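Local coordinates for protein putative arylalkylamine N-Acetyltransferase 7 (Aedes aegypti, PDB 4FD7) that probably transfers an acetyl group from acetyl-CoA to an amine nitrogen, as a GNAT-fold member of the insect arylalkylamine N-acetyltransferases, at residues 121-124 with 125-128; 210-213 with 214-217. All coordinates share one frame; numbering follows the deposited sequence.

Contact 1: residues 121-124 with 125-128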
loop_
_atom_site.group_PDB
_atom_site.type_symbol
_atom_site.label_atom_id
_atom_site.label_comp_id
_atom_site.label_asym_id
_atom_site.label_seq_id
_atom_site.Cartn_x
_atom_site.Cartn_y
_atom_site.Cartn_z
ATOM N N ILE A 121 -8.730 -16.527 6.103
ATOM C CA ILE A 121 -8.347 -15.213 6.598
ATOM C C ILE A 121 -7.928 -14.256 5.466
ATOM O O ILE A 121 -8.512 -13.172 5.304
ATOM C CB ILE A 121 -7.201 -15.334 7.617
ATOM C CG1 ILE A 121 -7.727 -15.861 8.964
ATOM C CG2 ILE A 121 -6.481 -13.989 7.810
ATOM C CD1 ILE A 121 -6.602 -16.230 9.935
ATOM N N PHE A 122 -6.920 -14.637 4.683
ATOM C CA PHE A 122 -6.519 -13.704 3.625
ATOM C C PHE A 122 -7.528 -13.650 2.489
ATOM O O PHE A 122 -7.676 -12.618 1.843
ATOM C CB PHE A 122 -5.091 -13.900 3.115
ATOM C CG PHE A 122 -4.606 -12.737 2.290
ATOM C CD1 PHE A 122 -4.247 -11.549 2.907
ATOM C CD2 PHE A 122 -4.565 -12.806 0.897
ATOM C CE1 PHE A 122 -3.835 -10.432 2.162
ATOM C CE2 PHE A 122 -4.149 -11.710 0.144
ATOM C CZ PHE A 122 -3.784 -10.508 0.780
ATOM N N GLN A 123 -8.252 -14.736 2.254
ATOM C CA GLN A 123 -9.253 -14.684 1.202
ATOM C C GLN A 123 -10.290 -13.631 1.560
ATOM O O GLN A 123 -10.736 -12.869 0.696
ATOM C CB GLN A 123 -9.923 -16.033 0.982
ATOM C CG GLN A 123 -10.841 -16.021 -0.229
ATOM C CD GLN A 123 -10.072 -16.140 -1.533
ATOM O OE1 GLN A 123 -9.319 -17.091 -1.728
ATOM N NE2 GLN A 123 -10.259 -15.173 -2.432
ATOM N N ALA A 124 -10.651 -13.581 2.844
ATOM C CA ALA A 124 -11.580 -12.569 3.326
ATOM C C ALA A 124 -10.997 -11.172 3.203
ATOM O O ALA A 124 -11.690 -10.238 2.788
ATOM C CB ALA A 124 -11.982 -12.851 4.766
ATOM N N ILE A 125 -9.732 -10.998 3.563
ATOM C CA ILE A 125 -9.156 -9.653 3.446
ATOM C C ILE A 125 -9.134 -9.179 1.987
ATOM O O ILE A 125 -9.617 -8.086 1.638
ATOM C CB ILE A 125 -7.756 -9.598 4.051
ATOM C CG1 ILE A 125 -7.851 -9.810 5.563
ATOM C CG2 ILE A 125 -7.061 -8.262 3.702
ATOM C CD1 ILE A 125 -6.524 -10.095 6.234
ATOM N N TYR A 126 -8.576 -10.026 1.136
ATOM C CA TYR A 126 -8.542 -9.796 -0.298
ATOM C C TYR A 126 -9.916 -9.457 -0.888
ATOM O O TYR A 126 -10.070 -8.461 -1.600
ATOM C CB TYR A 126 -7.980 -11.041 -0.980
ATOM C CG TYR A 126 -7.834 -10.900 -2.466
ATOM C CD1 TYR A 126 -8.795 -11.413 -3.326
ATOM C CD2 TYR A 126 -6.734 -10.263 -3.016
ATOM C CE1 TYR A 126 -8.674 -11.289 -4.695
ATOM C CE2 TYR A 126 -6.606 -10.122 -4.400
ATOM C CZ TYR A 126 -7.583 -10.643 -5.229
ATOM O OH TYR A 126 -7.476 -10.530 -6.606
ATOM N N ASP A 127 -10.903 -10.306 -0.619
ATOM C CA ASP A 127 -12.253 -10.097 -1.129
ATOM C C ASP A 127 -12.900 -8.839 -0.541
ATOM O O ASP A 127 -13.726 -8.206 -1.185
ATOM C CB ASP A 127 -13.136 -11.306 -0.823
ATOM C CG ASP A 127 -12.703 -12.544 -1.569
ATOM O OD1 ASP A 127 -11.872 -12.411 -2.495
ATOM O OD2 ASP A 127 -13.210 -13.646 -1.233
ATOM N N THR A 128 -12.537 -8.479 0.684
ATOM C CA THR A 128 -13.063 -7.240 1.271
ATOM C C THR A 128 -12.557 -6.017 0.510
ATOM O O THR A 128 -13.336 -5.142 0.094
ATOM C CB THR A 128 -12.634 -7.090 2.734
ATOM O OG1 THR A 128 -13.184 -8.170 3.489
ATOM C CG2 THR A 128 -13.139 -5.769 3.304
#
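The first two turns of the alpha-helix 120-136, in the GNAT fold, set Gln123 one turn before Asp127 and Ala124 one turn before Thr128. The amide of Gln123 hangs beside the Asp127 carboxylate, its chain turned back by a bend at chi2 (79°). NE2 of Gln123 gives a hydrogen to OD1 of Asp127 at 3.2 Å, leaving almost in the amide plane and meeting the oxygen on its syn side but 31° out of the carboxylate plane. The same amide is bonded to the backbone of Ala115 and Phe117, which fixes its rotation, while OD2 of Asp127 forms a salt bridge with Arg219.

One residue further along, Thr128 grips O of Ala124 twice, through OG1 at 2.6 Å and its own N at 2.9 Å, from opposite faces of the carbonyl plane. OG1 is also hydrogen-bonded to the hydroxyl of Tyr222. On the apolar side, CE2 of Phe122 lies 4.0 Å from CB of Tyr126, and CD1 of Phe122 is 4.2 Å from CB of Ile125.

Phe122 and Ile121 reach helix 68-81, Ile125 and Thr128 rest on helix 57-62, and the rings of Phe122 and Tyr126 both meet Phe117 in the loop before the helix.

Contact 2: residues 210-213 with 214-217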
loop_
_atom_site.group_PDB
_atom_site.type_symbol
_atom_site.label_atom_id
_atom_site.label_comp_id
_atom_site.label_asym_id
_atom_site.label_seq_id
_atom_site.Cartn_x
_atom_site.Cartn_y
_atom_site.Cartn_z
ATOM N N TYR A 210 -16.174 -1.508 8.816
ATOM C CA TYR A 210 -16.035 -2.956 8.875
ATOM C C TYR A 210 -17.320 -3.627 9.398
ATOM O O TYR A 210 -17.687 -4.722 8.947
ATOM C CB TYR A 210 -14.780 -3.338 9.656
ATOM C CG TYR A 210 -13.531 -2.855 8.936
ATOM C CD1 TYR A 210 -13.075 -3.494 7.792
ATOM C CD2 TYR A 210 -12.843 -1.727 9.373
ATOM C CE1 TYR A 210 -11.942 -3.039 7.112
ATOM C CE2 TYR A 210 -11.723 -1.271 8.710
ATOM C CZ TYR A 210 -11.275 -1.932 7.583
ATOM O OH TYR A 210 -10.161 -1.468 6.923
ATOM N N GLY A 211 -18.019 -2.957 10.314
ATOM C CA GLY A 211 -19.339 -3.420 10.722
ATOM C C GLY A 211 -20.294 -3.587 9.545
ATOM O O GLY A 211 -20.976 -4.625 9.383
ATOM N N GLU A 212 -20.344 -2.556 8.708
ATOM C CA GLU A 212 -21.230 -2.576 7.540
ATOM C C GLU A 212 -20.778 -3.622 6.540
ATOM O O GLU A 212 -21.611 -4.293 5.928
ATOM C CB GLU A 212 -21.342 -1.197 6.879
ATOM C CG GLU A 212 -22.306 -1.173 5.674
ATOM C CD GLU A 212 -22.764 0.225 5.279
ATOM O OE1 GLU A 212 -22.399 1.202 5.963
ATOM O OE2 GLU A 212 -23.508 0.340 4.277
ATOM N N LEU A 213 -19.465 -3.764 6.374
ATOM C CA LEU A 213 -18.940 -4.789 5.472
ATOM C C LEU A 213 -19.380 -6.176 5.909
ATOM O O LEU A 213 -19.689 -7.040 5.076
ATOM C CB LEU A 213 -17.418 -4.714 5.402
ATOM C CG LEU A 213 -16.910 -3.525 4.593
ATOM C CD1 LEU A 213 -15.459 -3.218 4.951
ATOM C CD2 LEU A 213 -17.061 -3.799 3.093
ATOM N N ALA A 214 -19.423 -6.379 7.220
ATOM C CA ALA A 214 -19.869 -7.652 7.752
ATOM C C ALA A 214 -21.353 -7.841 7.470
ATOM O O ALA A 214 -21.810 -8.974 7.297
ATOM C CB ALA A 214 -19.575 -7.753 9.241
ATOM N N ARG A 215 -22.105 -6.742 7.424
ATOM C CA ARG A 215 -23.503 -6.839 6.966
ATOM C C ARG A 215 -23.631 -7.123 5.462
ATOM O O ARG A 215 -24.615 -7.721 5.017
ATOM C CB ARG A 215 -24.313 -5.599 7.370
ATOM C CG ARG A 215 -24.423 -5.433 8.881
ATOM C CD ARG A 215 -25.658 -4.635 9.278
ATOM N NE ARG A 215 -25.667 -3.295 8.701
ATOM C CZ ARG A 215 -24.985 -2.265 9.191
ATOM N NH1 ARG A 215 -24.224 -2.417 10.266
ATOM N NH2 ARG A 215 -25.055 -1.082 8.601
ATOM N N VAL A 216 -22.634 -6.716 4.682
ATOM C CA VAL A 216 -22.612 -7.018 3.253
ATOM C C VAL A 216 -22.313 -8.501 2.992
ATOM O O VAL A 216 -22.970 -9.142 2.169
ATOM C CB VAL A 216 -21.589 -6.133 2.504
ATOM C CG1 VAL A 216 -21.215 -6.745 1.157
ATOM C CG2 VAL A 216 -22.141 -4.736 2.308
ATOM N N ASP A 217 -21.315 -9.025 3.699
ATOM C CA ASP A 217 -20.895 -10.419 3.596
ATOM C C ASP A 217 -20.335 -10.840 4.961
ATOM O O ASP A 217 -19.438 -10.176 5.500
ATOM C CB ASP A 217 -19.835 -10.577 2.487
ATOM C CG ASP A 217 -19.465 -12.036 2.196
ATOM O OD1 ASP A 217 -19.245 -12.826 3.138
ATOM O OD2 ASP A 217 -19.368 -12.391 1.003
#
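Four i to i+4 bonds, from N of Ala214 to O of Tyr210 through to N of Asp217 on O of Leu213 (2.9 Å, 163° at the hydrogen), build this short helix, and Asp217 is the first residue to leave helical backbone angles. Near that end N of Val216 serves two carbonyls: it bonds to O of Glu212 at 2.9 Å and weakly to O of Leu213 at 3.0 Å. Helix 210-216 directly follows strand 203-209 and precedes its sheet neighbour 229-236; Leu213 leans on Cys230 of that strand and on helix 120-136.

Among the side chains, Arg215 and Glu212 come nearest to each other. A bend at chi3 (-59°) folds the arginine back along the helix, and its guanidinium lies with one face over CA of Glu212, which is displaced toward the rim of the group. NH2 of Arg215 approaches CG of Glu212 to 4.0 Å, alongside the glutamate's stem. The carboxylate extends beyond that stem, leaving its OE1 4.4 Å from NH2 of Arg215 and well out of the guanidinium plane; the two flat groups are nearly parallel (20° apart) but lie at different levels. Closer to the backbone, CB of Ala214 sits 3.4 Å from O of Gly211.

Tyr210 OH is bonded to O of Thr189; OD1 of Asp217 takes the N-H of Arg219. Between Glu212 and Arg215 no N-H is aimed at the carboxylate, consistent with general electrostatic attraction rather than a salt bridge.

Contacts 1 and 2, with centres about 13 Å apart, belong to different helices, 120-136 and 210-216, and meet where CG2 of Thr128 packs on CD1 of Leu213 at 3.8 Å. Leu213 also touches Tyr131 and Val132 farther along helix 120-136. Half the residues of contact 1 are buried, and its polar groups are tied by directed bonds, several shared with residues outside the helix. Contact 2 lies farther from the chain's centre: Tyr210 and Leu213 are buried, whereas Arg215 and Val216 are exposed, and its charged pair has no directed bond. Arg219 joins the two, its side chain paired with Asp127 and its backbone N with Asp217.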